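Local coordinates for lectin (Cicer arietinum, PDB 4HSD), which is a chickpea lectin of the hemopexin family that binds metal ions, calcium and magnesium among them, in the central channel of a four-bladed beta-propeller, at residues N7-S12 against S175-H180; F76-N81 against N118-A123. All blocks are in the same frame, centred on the assembly; numbering follows the deposited sequence.

Both contacts join neighbouring blades of the propeller, and both reach the sodium ion in its central channel. Contact 1 pairs the innermost strands of the first and last blades and so closes the ring; contact 2, nested inside that loop along the chain, joins the second blade to the third. Their centres lie 13 Å apart, yet they touch where Ala122 CB packs 3.3 Å from Ser175 CA. The sodium ties them together: contact 1 supplies the carbonyl O and OD1 of Asn7, contact 2 the carbonyl O of Asp121. The carbonyls of Asp65 and Asp174 complete the set, one backbone oxygen from each blade.

Contact 1 (N7-S12 against S175-H180); sequences NAAFRS and SAFASH. With NA (sodium ion), chain C.
Strands 7-11 and 175-178 run side by side and parallel, 7° apart with axes 5.1 Å from each other, yet no backbone hydrogen bond joins them. The Ala176 carbonyl points at Ala9 O, which lies 3.0 Å from Ala176 O, two acceptors side by side. A water fills in here: it accepts from Ala9 N and probably donates to Ala176 O. Ala9 CB rests 3.7 Å from Phe177 CB, and Ser175 CB lies against the backbone between Asn7 and Ala8. The Phe177 ring itself continues past Ala9 to Tyr31 and Tyr186.

At the far end Arg11 reaches across. Its chain leaves with CG anti to the backbone N and bends at chi3, which brings NH1 to the carbonyl O of Ser179. That bond is 2.7 Å long but not straight, 144° at the hydrogen, and the oxygen sits somewhat out of the guanidinium plane. Ala178 CB lies over one guanidinium face. The Arg11 CD methylene in turn lies over one face of the His180 ring, toward its rim, in a CH-pi contact, 3.7 Å from the centroid, with the two flat groups turned 62° apart. The His180 ring is held mainly through ND1, hydrogen-bonded to the hydroxyl of Tyr31, with a weak bond from NE2 to Ser12 O at the ring edge adding to it.

At the other end Asn7 grips the sodium ion twice, through its carbonyl O and through OD1 at 2.6 Å. A classic beta bulge sets Asn7 and Ala8 together opposite Phe21 of strand 17-22. Two innermost strands lining an axial metal channel, one from the first blade and one from the last, make the ring closure of a hemopexin-type four-bladed propeller.

Contact 2 (F76-N81 against N118-A123); sequences FIFYEN and NGIDAA. With NA (sodium ion), chain C.
Phe78 and Ile120 meet in a small apolar contact between the second and third blades of the hemopexin propeller, where the end of strand 74-79 and the turn after it approach the chain leading into the innermost strand 122-125. It is packing throughout, with no hydrogen bond between the two segments. Nearer the surface, Asn81 CB lies 3.9 Å from Asn118 CA, and the Asn118 carbonyl oxygen comes 3.2 Å from Glu80 C. Asn81 N is also close to that oxygen, but the angle is too poor for a bond. Gly119 passes beside Glu80 O with phi 161°, a backbone setting open to a residue without a side chain.

Further in, Asp121 turns its carbonyl O to the sodium ion at 2.6 Å, while its OD1 takes a hydrogen bond from Gly137 N. The strand opens with a classic bulge, Asp121 and Ala122 against Phe135. Glu80 N donates a hydrogen bond to OD2 of Asp65, whose carbonyl is another sodium ligand. Ile120 also packs on Cys66 and Leu134, and its extended chain (chi2 171°) carries the CD1 methyl obliquely to the Phe78 ring, 3.9 Å from CE1.

Contact 1 (N7-S12 against S175-H180)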
ATOM      1  N   ASN A   7       6.361   0.392  -5.088  1.00 24.94           N
ATOM      2  CA  ASN A   7       5.250   1.044  -5.756  1.00 24.83           C
ATOM      3  C   ASN A   7       3.903   0.808  -5.061  1.00 25.36           C
ATOM      4  O   ASN A   7       3.007   1.676  -5.130  1.00 26.20           O
ATOM      5  CB  ASN A   7       5.170   0.502  -7.176  1.00 23.73           C
ATOM      6  CG  ASN A   7       4.616   1.499  -8.142  1.00 23.26           C
ATOM      7  OD1 ASN A   7       4.294   2.640  -7.782  1.00 18.78           O
ATOM      8  ND2 ASN A   7       4.495   1.074  -9.403  1.00 22.77           N
ATOM      9  N   ALA A   8       3.803  -0.315  -4.369  1.00 24.69           N
ATOM     10  CA  ALA A   8       2.539  -0.680  -3.758  1.00 23.81           C
ATOM     11  C   ALA A   8       2.810  -1.755  -2.748  1.00 23.53           C
ATOM     12  O   ALA A   8       3.685  -2.619  -2.956  1.00 23.84           O
ATOM     13  CB  ALA A   8       1.578  -1.187  -4.796  1.00 23.40           C
ATOM     14  N   ALA A   9       2.076  -1.676  -1.642  1.00 22.39           N
ATOM     15  CA  ALA A   9       2.168  -2.658  -0.589  1.00 21.36           C
ATOM     16  C   ALA A   9       0.815  -2.745   0.093  1.00 20.58           C
ATOM     17  O   ALA A   9       0.005  -1.814   0.004  1.00 18.59           O
ATOM     18  CB  ALA A   9       3.265  -2.274   0.421  1.00 21.90           C
ATOM     19  N   PHE A  10       0.587  -3.885   0.742  1.00 19.44           N
ATOM     20  CA  PHE A  10      -0.583  -4.104   1.574  1.00 18.64           C
ATOM     21  C   PHE A  10      -0.115  -5.080   2.646  1.00 18.70           C
ATOM     22  O   PHE A  10       0.718  -5.951   2.370  1.00 19.30           O
ATOM     23  CB  PHE A  10      -1.782  -4.635   0.773  1.00 17.35           C
ATOM     24  CG  PHE A  10      -1.605  -6.032   0.223  1.00 18.53           C
ATOM     25  CD1 PHE A  10      -1.610  -6.239  -1.139  1.00 16.52           C
ATOM     26  CD2 PHE A  10      -1.454  -7.140   1.071  1.00 19.16           C
ATOM     27  CE1 PHE A  10      -1.469  -7.494  -1.661  1.00 18.34           C
ATOM     28  CE2 PHE A  10      -1.298  -8.421   0.551  1.00 19.46           C
ATOM     29  CZ  PHE A  10      -1.306  -8.600  -0.819  1.00 19.29           C
ATOM     30  N   ARG A  11      -0.630  -4.926   3.862  1.00 18.16           N
ATOM     31  CA  ARG A  11      -0.245  -5.781   4.990  1.00 17.21           C
ATOM     32  C   ARG A  11      -0.835  -7.184   4.842  1.00 16.05           C
ATOM     33  O   ARG A  11      -1.941  -7.341   4.355  1.00 15.39           O
ATOM     34  CB  ARG A  11      -0.724  -5.134   6.296  1.00 18.27           C
ATOM     35  CG  ARG A  11      -0.335  -5.866   7.580  1.00 18.27           C
ATOM     36  CD  ARG A  11      -0.841  -5.128   8.814  1.00 18.25           C
ATOM     37  NE  ARG A  11      -2.286  -4.888   8.719  1.00 18.60           N
ATOM     38  CZ  ARG A  11      -3.020  -4.255   9.630  1.00 17.42           C
ATOM     39  NH1 ARG A  11      -2.473  -3.794  10.746  1.00 17.70           N
ATOM     40  NH2 ARG A  11      -4.311  -4.085   9.409  1.00 19.95           N
ATOM     41  N   SER A  12      -0.075  -8.206   5.226  1.00 15.74           N
ATOM     42  CA  SER A  12      -0.537  -9.586   5.110  1.00 14.47           C
ATOM     43  C   SER A  12      -1.304  -9.983   6.355  1.00 13.74           C
ATOM     44  O   SER A  12      -1.237  -9.306   7.378  1.00 13.38           O
ATOM     45  CB  SER A  12       0.649 -10.531   4.897  1.00 15.35           C
ATOM     46  OG  SER A  12       0.213 -11.851   4.633  1.00 14.06           O
ATOM     47  N   SER A 175       4.378   4.532  -2.163  1.00 15.81           N
ATOM     48  CA  SER A 175       3.907   3.263  -1.605  1.00 15.41           C
ATOM     49  C   SER A 175       3.619   3.371  -0.112  1.00 14.95           C
ATOM     50  O   SER A 175       4.196   4.205   0.557  1.00 14.26           O
ATOM     51  CB  SER A 175       4.929   2.154  -1.864  1.00 14.21           C
ATOM     52  OG  SER A 175       4.734   1.030  -0.998  1.00 16.50           O
ATOM     53  N   ALA A 176       2.729   2.521   0.404  1.00 15.71           N
ATOM     54  CA  ALA A 176       2.462   2.481   1.842  1.00 17.01           C
ATOM     55  C   ALA A 176       1.897   1.166   2.322  1.00 16.95           C
ATOM     56  O   ALA A 176       1.319   0.424   1.547  1.00 17.30           O
ATOM     57  CB  ALA A 176       1.513   3.605   2.254  1.00 17.38           C
ATOM     58  N   PHE A 177       2.108   0.874   3.605  1.00 17.27           N
ATOM     59  CA  PHE A 177       1.423  -0.229   4.270  1.00 17.08           C
ATOM     60  C   PHE A 177       1.379  -0.024   5.795  1.00 17.23           C
ATOM     61  O   PHE A 177       2.223   0.679   6.359  1.00 16.88           O
ATOM     62  CB  PHE A 177       1.932  -1.616   3.811  1.00 16.99           C
ATOM     63  CG  PHE A 177       3.213  -2.088   4.442  1.00 17.31           C
ATOM     64  CD1 PHE A 177       4.444  -1.627   3.976  1.00 17.62           C
ATOM     65  CD2 PHE A 177       3.200  -3.069   5.439  1.00 17.53           C
ATOM     66  CE1 PHE A 177       5.645  -2.107   4.520  1.00 16.61           C
ATOM     67  CE2 PHE A 177       4.406  -3.560   5.985  1.00 16.64           C
ATOM     68  CZ  PHE A 177       5.622  -3.082   5.517  1.00 15.50           C
ATOM     69  N   ALA A 178       0.352  -0.583   6.427  1.00 16.55           N
ATOM     70  CA  ALA A 178       0.185  -0.510   7.865  1.00 17.09           C
ATOM     71  C   ALA A 178       0.953  -1.619   8.557  1.00 18.50           C
ATOM     72  O   ALA A 178       1.025  -2.736   8.044  1.00 19.65           O
ATOM     73  CB  ALA A 178      -1.301  -0.593   8.232  1.00 17.25           C
ATOM     74  N   SER A 179       1.518  -1.310   9.724  1.00 19.02           N
ATOM     75  CA  SER A 179       2.261  -2.278  10.504  1.00 19.59           C
ATOM     76  C   SER A 179       1.307  -3.246  11.170  1.00 20.26           C
ATOM     77  O   SER A 179       0.112  -3.051  11.124  1.00 20.50           O
ATOM     78  CB  SER A 179       3.091  -1.553  11.574  1.00 20.42           C
ATOM     79  OG  SER A 179       4.055  -2.410  12.172  1.00 19.79           O
ATOM     80  N   HIS A 180       1.846  -4.291  11.790  1.00 20.83           N
ATOM     81  CA  HIS A 180       1.029  -5.238  12.513  1.00 21.48           C
ATOM     82  C   HIS A 180       0.877  -4.739  13.957  1.00 22.37           C
ATOM     83  O   HIS A 180       0.109  -5.282  14.752  1.00 22.35           O
ATOM     84  CB  HIS A 180       1.658  -6.637  12.467  1.00 21.12           C
ATOM     85  CG  HIS A 180       1.289  -7.431  11.245  1.00 22.63           C
ATOM     86  ND1 HIS A 180       1.790  -7.147   9.990  1.00 23.84           N
ATOM     87  CD2 HIS A 180       0.450  -8.485  11.086  1.00 22.09           C
ATOM     88  CE1 HIS A 180       1.279  -7.992   9.114  1.00 24.76           C
ATOM     89  NE2 HIS A 180       0.465  -8.814   9.754  1.00 23.97           N
TER
HETATM   90 NA    NA C 301       2.496   3.996  -6.410  1.00  6.66          NA
HETATM   91  O   HOH W   1       0.423   0.661  -1.152  1.00  5.86           O

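Contact 2 (F76-N81 against N118-A123)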
ATOM      1  N   PHE A  76      -7.195  -4.945  -1.961  1.00  8.51           N
ATOM      2  CA  PHE A  76      -7.524  -4.231  -3.178  1.00  7.96           C
ATOM      3  C   PHE A  76      -6.222  -3.896  -3.895  1.00  7.93           C
ATOM      4  O   PHE A  76      -5.242  -3.483  -3.289  1.00  8.04           O
ATOM      5  CB  PHE A  76      -8.313  -2.943  -2.866  1.00  7.55           C
ATOM      6  CG  PHE A  76      -9.822  -3.128  -2.791  1.00  8.93           C
ATOM      7  CD1 PHE A  76     -10.566  -3.362  -3.929  1.00  8.97           C
ATOM      8  CD2 PHE A  76     -10.496  -3.006  -1.582  1.00  9.92           C
ATOM      9  CE1 PHE A  76     -11.946  -3.508  -3.861  1.00 10.33           C
ATOM     10  CE2 PHE A  76     -11.893  -3.142  -1.513  1.00 10.84           C
ATOM     11  CZ  PHE A  76     -12.614  -3.397  -2.657  1.00  9.08           C
ATOM     12  N   ILE A  77      -6.220  -4.089  -5.198  1.00  8.73           N
ATOM     13  CA  ILE A  77      -5.056  -3.828  -6.005  1.00  9.18           C
ATOM     14  C   ILE A  77      -5.474  -2.938  -7.166  1.00 10.20           C
ATOM     15  O   ILE A  77      -6.581  -3.055  -7.692  1.00  9.41           O
ATOM     16  CB  ILE A  77      -4.437  -5.128  -6.502  1.00  8.88           C
ATOM     17  CG1 ILE A  77      -5.512  -6.000  -7.161  1.00  9.13           C
ATOM     18  CG2 ILE A  77      -3.817  -5.887  -5.339  1.00  7.98           C
ATOM     19  CD1 ILE A  77      -5.680  -5.802  -8.635  1.00 11.62           C
ATOM     20  N   PHE A  78      -4.570  -2.036  -7.533  1.00 12.14           N
ATOM     21  CA  PHE A  78      -4.805  -1.030  -8.556  1.00 12.28           C
ATOM     22  C   PHE A  78      -3.674  -0.962  -9.586  1.00 12.36           C
ATOM     23  O   PHE A  78      -2.568  -1.459  -9.369  1.00 13.06           O
ATOM     24  CB  PHE A  78      -4.830   0.349  -7.894  1.00 11.41           C
ATOM     25  CG  PHE A  78      -5.998   0.595  -6.992  1.00 12.80           C
ATOM     26  CD1 PHE A  78      -7.088   1.325  -7.455  1.00 13.05           C
ATOM     27  CD2 PHE A  78      -5.973   0.197  -5.646  1.00 12.51           C
ATOM     28  CE1 PHE A  78      -8.142   1.646  -6.605  1.00 13.07           C
ATOM     29  CE2 PHE A  78      -7.026   0.518  -4.798  1.00 12.49           C
ATOM     30  CZ  PHE A  78      -8.125   1.246  -5.288  1.00 11.67           C
ATOM     31  N   TYR A  79      -3.973  -0.274 -10.678  1.00 12.36           N
ATOM     32  CA  TYR A  79      -3.022   0.089 -11.734  1.00 12.02           C
ATOM     33  C   TYR A  79      -3.803   1.094 -12.567  1.00 12.11           C
ATOM     34  O   TYR A  79      -4.884   0.765 -13.088  1.00 12.47           O
ATOM     35  CB  TYR A  79      -2.576  -1.074 -12.613  1.00 11.84           C
ATOM     36  CG  TYR A  79      -1.660  -0.579 -13.715  1.00 10.43           C
ATOM     37  CD1 TYR A  79      -0.371  -0.199 -13.434  1.00 11.01           C
ATOM     38  CD2 TYR A  79      -2.114  -0.426 -15.027  1.00 13.52           C
ATOM     39  CE1 TYR A  79       0.465   0.303 -14.409  1.00 12.34           C
ATOM     40  CE2 TYR A  79      -1.290   0.080 -16.025  1.00 13.01           C
ATOM     41  CZ  TYR A  79       0.010   0.435 -15.704  1.00 13.99           C
ATOM     42  OH  TYR A  79       0.868   0.906 -16.674  1.00 12.86           O
ATOM     43  N   GLU A  80      -3.269   2.311 -12.650  1.00 11.66           N
ATOM     44  CA  GLU A  80      -3.921   3.422 -13.315  1.00 12.36           C
ATOM     45  C   GLU A  80      -5.385   3.498 -12.885  1.00 12.96           C
ATOM     46  O   GLU A  80      -5.660   3.382 -11.693  1.00 13.49           O
ATOM     47  CB  GLU A  80      -3.755   3.347 -14.831  1.00 12.55           C
ATOM     48  CG  GLU A  80      -2.388   3.838 -15.273  1.00 12.29           C
ATOM     49  CD  GLU A  80      -2.076   3.544 -16.740  1.00 12.70           C
ATOM     50  OE1 GLU A  80      -3.009   3.508 -17.570  1.00 14.19           O
ATOM     51  OE2 GLU A  80      -0.892   3.368 -17.067  1.00 11.16           O
ATOM     52  N   ASN A  81      -6.322   3.693 -13.813  1.00 13.59           N
ATOM     53  CA  ASN A  81      -7.731   3.864 -13.380  1.00 13.79           C
ATOM     54  C   ASN A  81      -8.508   2.588 -13.093  1.00 13.70           C
ATOM     55  O   ASN A  81      -9.700   2.647 -12.845  1.00 14.07           O
ATOM     56  CB  ASN A  81      -8.544   4.779 -14.337  1.00 13.64           C
ATOM     57  CG  ASN A  81      -8.791   4.158 -15.709  1.00 13.25           C
ATOM     58  OD1 ASN A  81      -8.903   2.952 -15.843  1.00 15.59           O
ATOM     59  ND2 ASN A  81      -8.918   4.996 -16.726  1.00 13.48           N
ATOM     60  N   ASN A 118      -8.172   8.726 -11.866  1.00 11.16           N
ATOM     61  CA  ASN A 118      -7.299   8.143 -12.886  1.00 10.99           C
ATOM     62  C   ASN A 118      -6.132   7.343 -12.276  1.00 11.33           C
ATOM     63  O   ASN A 118      -5.340   6.724 -12.985  1.00  9.10           O
ATOM     64  CB  ASN A 118      -6.793   9.242 -13.837  1.00 11.06           C
ATOM     65  CG  ASN A 118      -7.940   9.922 -14.615  1.00 11.44           C
ATOM     66  OD1 ASN A 118      -8.005  11.147 -14.693  1.00 14.30           O
ATOM     67  ND2 ASN A 118      -8.838   9.128 -15.175  1.00 10.05           N
ATOM     68  N   GLY A 119      -6.057   7.346 -10.942  1.00 11.74           N
ATOM     69  CA  GLY A 119      -5.001   6.620 -10.254  1.00 11.57           C
ATOM     70  C   GLY A 119      -4.723   7.033  -8.823  1.00 11.53           C
ATOM     71  O   GLY A 119      -4.796   8.223  -8.478  1.00 11.93           O
ATOM     72  N   ILE A 120      -4.395   6.042  -7.992  1.00 10.78           N
ATOM     73  CA  ILE A 120      -4.018   6.299  -6.608  1.00 10.14           C
ATOM     74  C   ILE A 120      -2.529   5.930  -6.431  1.00 10.09           C
ATOM     75  O   ILE A 120      -2.066   4.925  -6.961  1.00  8.23           O
ATOM     76  CB  ILE A 120      -4.977   5.514  -5.669  1.00 11.10           C
ATOM     77  CG1 ILE A 120      -6.428   6.024  -5.898  1.00 10.48           C
ATOM     78  CG2 ILE A 120      -4.570   5.619  -4.202  1.00  8.07           C
ATOM     79  CD1 ILE A 120      -7.501   5.228  -5.219  1.00  9.23           C
ATOM     80  N   ASP A 121      -1.796   6.765  -5.707  1.00 10.54           N
ATOM     81  CA  ASP A 121      -0.395   6.544  -5.453  1.00 10.99           C
ATOM     82  C   ASP A 121      -0.100   5.440  -4.481  1.00 10.53           C
ATOM     83  O   ASP A 121       0.550   4.504  -4.814  1.00 11.18           O
ATOM     84  CB  ASP A 121       0.256   7.843  -4.957  1.00 10.76           C
ATOM     85  CG  ASP A 121       0.424   8.924  -6.045  1.00 10.36           C
ATOM     86  OD1 ASP A 121       0.667  10.064  -5.665  1.00  6.64           O
ATOM     87  OD2 ASP A 121       0.330   8.654  -7.236  1.00  7.06           O
ATOM     88  N   ALA A 122      -0.612   5.552  -3.278  1.00 11.42           N
ATOM     89  CA  ALA A 122      -0.446   4.510  -2.257  1.00 11.36           C
ATOM     90  C   ALA A 122      -1.610   4.531  -1.268  1.00 10.90           C
ATOM     91  O   ALA A 122      -2.441   5.449  -1.284  1.00 10.89           O
ATOM     92  CB  ALA A 122       0.894   4.677  -1.524  1.00 12.40           C
ATOM     93  N   ALA A 123      -1.655   3.518  -0.406  1.00 10.12           N
ATOM     94  CA  ALA A 123      -2.734   3.345   0.550  1.00  9.27           C
ATOM     95  C   ALA A 123      -2.382   2.365   1.669  1.00 10.59           C
ATOM     96  O   ALA A 123      -1.646   1.404   1.438  1.00 12.00           O
ATOM     97  CB  ALA A 123      -3.973   2.852  -0.173  1.00  8.34           C
TER
HETATM   98 NA    NA C 301       2.496   3.996  -6.410  1.00  6.66          NA